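16L protein (Yaba-like disease virus, PDB 6TRR) inhibits apoptosis of the infected host cell, probably as a viral Bcl-2-like protein that captures pro-death BH3 helices in a surface groove. Local coordinates at the interface of chains A and B. Coordinates in Å, arbitrary orientation; residue numbers count along the deposited sequence, not the author numbering. Chains: chain A/B, 16L protein.

The interface of chains A and B. Residues chain A 39, 43, 133-134, 137, 140-141; chain B 13, 15-16.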
loop_
_atom_site.group_PDB
_atom_site.type_symbol
_atom_site.label_atom_id
_atom_site.label_comp_id
_atom_site.label_asym_id
_atom_site.label_seq_id
_atom_site.Cartn_x
_atom_site.Cartn_y
_atom_site.Cartn_z
ATOM N N TYR A 39 16.467 10.261 -9.970
ATOM C CA TYR A 39 15.732 11.521 -10.031
ATOM C C TYR A 39 14.505 11.480 -9.127
ATOM O O TYR A 39 14.237 12.426 -8.377
ATOM C CB TYR A 39 15.328 11.812 -11.477
ATOM C CG TYR A 39 14.485 13.056 -11.646
ATOM C CD1 TYR A 39 13.135 12.967 -11.956
ATOM C CD2 TYR A 39 15.041 14.319 -11.496
ATOM C CE1 TYR A 39 12.364 14.100 -12.114
ATOM C CE2 TYR A 39 14.277 15.458 -11.651
ATOM C CZ TYR A 39 12.940 15.342 -11.960
ATOM O OH TYR A 39 12.178 16.476 -12.114
ATOM N N LEU A 43 13.585 13.773 -5.883
ATOM C CA LEU A 43 12.265 14.385 -5.818
ATOM C C LEU A 43 11.536 13.984 -4.541
ATOM O O LEU A 43 11.025 14.837 -3.807
ATOM C CB LEU A 43 11.469 13.975 -7.054
ATOM C CG LEU A 43 10.024 14.436 -7.178
ATOM C CD1 LEU A 43 9.947 15.946 -7.218
ATOM C CD2 LEU A 43 9.430 13.819 -8.437
ATOM N N ILE A 133 -1.757 16.598 -9.471
ATOM C CA ILE A 133 -0.577 17.321 -9.012
ATOM C C ILE A 133 0.538 17.232 -10.041
ATOM O O ILE A 133 1.322 18.175 -10.200
ATOM C CB ILE A 133 -0.132 16.785 -7.641
ATOM C CG1 ILE A 133 -1.159 17.175 -6.577
ATOM C CG2 ILE A 133 1.249 17.321 -7.270
ATOM C CD1 ILE A 133 -0.931 16.524 -5.231
ATOM N N SER A 134 0.634 16.112 -10.756
ATOM C CA SER A 134 1.661 15.968 -11.777
ATOM C C SER A 134 1.367 16.777 -13.032
ATOM O O SER A 134 2.272 16.957 -13.852
ATOM C CB SER A 134 1.839 14.494 -12.152
ATOM O OG SER A 134 0.625 13.918 -12.603
ATOM N N SER A 137 3.715 20.080 -14.808
ATOM C CA SER A 137 4.803 19.697 -13.917
ATOM C C SER A 137 5.808 20.829 -13.733
ATOM O O SER A 137 6.246 21.098 -12.609
ATOM C CB SER A 137 5.492 18.448 -14.463
ATOM O OG SER A 137 5.683 18.548 -15.867
ATOM N N LEU A 140 5.414 23.019 -10.939
ATOM C CA LEU A 140 5.645 22.408 -9.636
ATOM C C LEU A 140 7.133 22.214 -9.369
ATOM O O LEU A 140 7.619 22.530 -8.277
ATOM C CB LEU A 140 4.906 21.072 -9.544
ATOM C CG LEU A 140 5.054 20.318 -8.219
ATOM C CD1 LEU A 140 4.617 21.175 -7.038
ATOM C CD2 LEU A 140 4.260 19.021 -8.261
ATOM N N ILE A 141 7.872 21.691 -10.351
ATOM C CA ILE A 141 9.321 21.566 -10.203
ATOM C C ILE A 141 9.940 22.931 -9.932
ATOM O O ILE A 141 10.803 23.079 -9.058
ATOM C CB ILE A 141 9.946 20.919 -11.456
ATOM C CG1 ILE A 141 9.247 19.606 -11.828
ATOM C CG2 ILE A 141 11.442 20.675 -11.241
ATOM C CD1 ILE A 141 9.370 18.519 -10.806
ATOM N N ASN B 13 3.645 14.756 -15.811
ATOM C CA ASN B 13 4.924 14.158 -15.434
ATOM C C ASN B 13 4.654 12.992 -14.490
ATOM O O ASN B 13 4.359 13.201 -13.309
ATOM C CB ASN B 13 5.837 15.192 -14.772
ATOM C CG ASN B 13 7.191 14.621 -14.384
ATOM O OD1 ASN B 13 7.300 13.469 -13.970
ATOM N ND2 ASN B 13 8.231 15.433 -14.517
ATOM N N SER B 15 6.735 10.884 -13.247
ATOM C CA SER B 15 7.700 10.765 -12.158
ATOM C C SER B 15 7.178 11.452 -10.901
ATOM O O SER B 15 7.274 10.902 -9.799
ATOM C CB SER B 15 9.046 11.351 -12.580
ATOM O OG SER B 15 9.505 10.749 -13.778
ATOM N N ILE B 16 6.620 12.656 -11.049
ATOM C CA ILE B 16 5.919 13.299 -9.939
ATOM C C ILE B 16 4.843 12.369 -9.400
ATOM O O ILE B 16 4.776 12.092 -8.197
ATOM C CB ILE B 16 5.315 14.642 -10.392
ATOM C CG1 ILE B 16 6.410 15.681 -10.636
ATOM C CG2 ILE B 16 4.290 15.162 -9.373
ATOM C CD1 ILE B 16 6.938 16.331 -9.377
#
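B:Asn13 and B:Ile16 meet A:Ser134, A:Ser137 and their neighbours, B:Asn13 in an extended backbone (phi -133°, psi 105°) that passes into the helical values of B:Ser15 and B:Ile16. B:Asn13 is the N-cap of helix 14-34, a role asparagine fills well because its short side chain can fold back onto the first turn. The amide oxygen B:Asn13 OD1 accepts two backbone N-H groups: B:Ser15 N at 2.7 Å, nearly in line with the C=O, and B:Ile16 N at 3.1 Å, straighter at the hydrogen but from above the carbonyl plane. Having CG anti to the backbone N (chi1 -179°) swings the amide towards the turn. On the other flank B:Asn13 CB lies 3.3 Å from A:Ser137 CB, a tight fit that a small serine permits. A weak hydrogen bond runs from B:Asn13 N to A:Ser134 O.

B:Ile16 is the hydrophobic plug. B:Ile16 CD1 reaches A:Ile141 CD1 at 3.6 Å, the two flexible aliphatic chains passing in opposite directions. Both methyls of A:Leu43, CD1 and CD2, lie 3.7 Å from B:Ile16 CD1, as leucine's forked end allows; this side chain crosses at about a right angle. B:Ile16 CG2 packs 3.7 Å from A:Ser134 CA, the short serine letting the methyl approach the helix backbone. Arriving obliquely, the methyl A:Leu140 CD2 touches both branches, B:Ile16 CD1 and CG2, at 4.0 Å. The broad ring of A:Tyr39 covers the first turn, A:Tyr39 CE1 lying 4.3 Å from B:Ser15 CB.

Helices 38-57, 120-134 and 137-148 of chain A build the pocket, which receives the start of chain B's first helix; the two-fold axis repeats the exchange, consistent with a domain-swapped dimer.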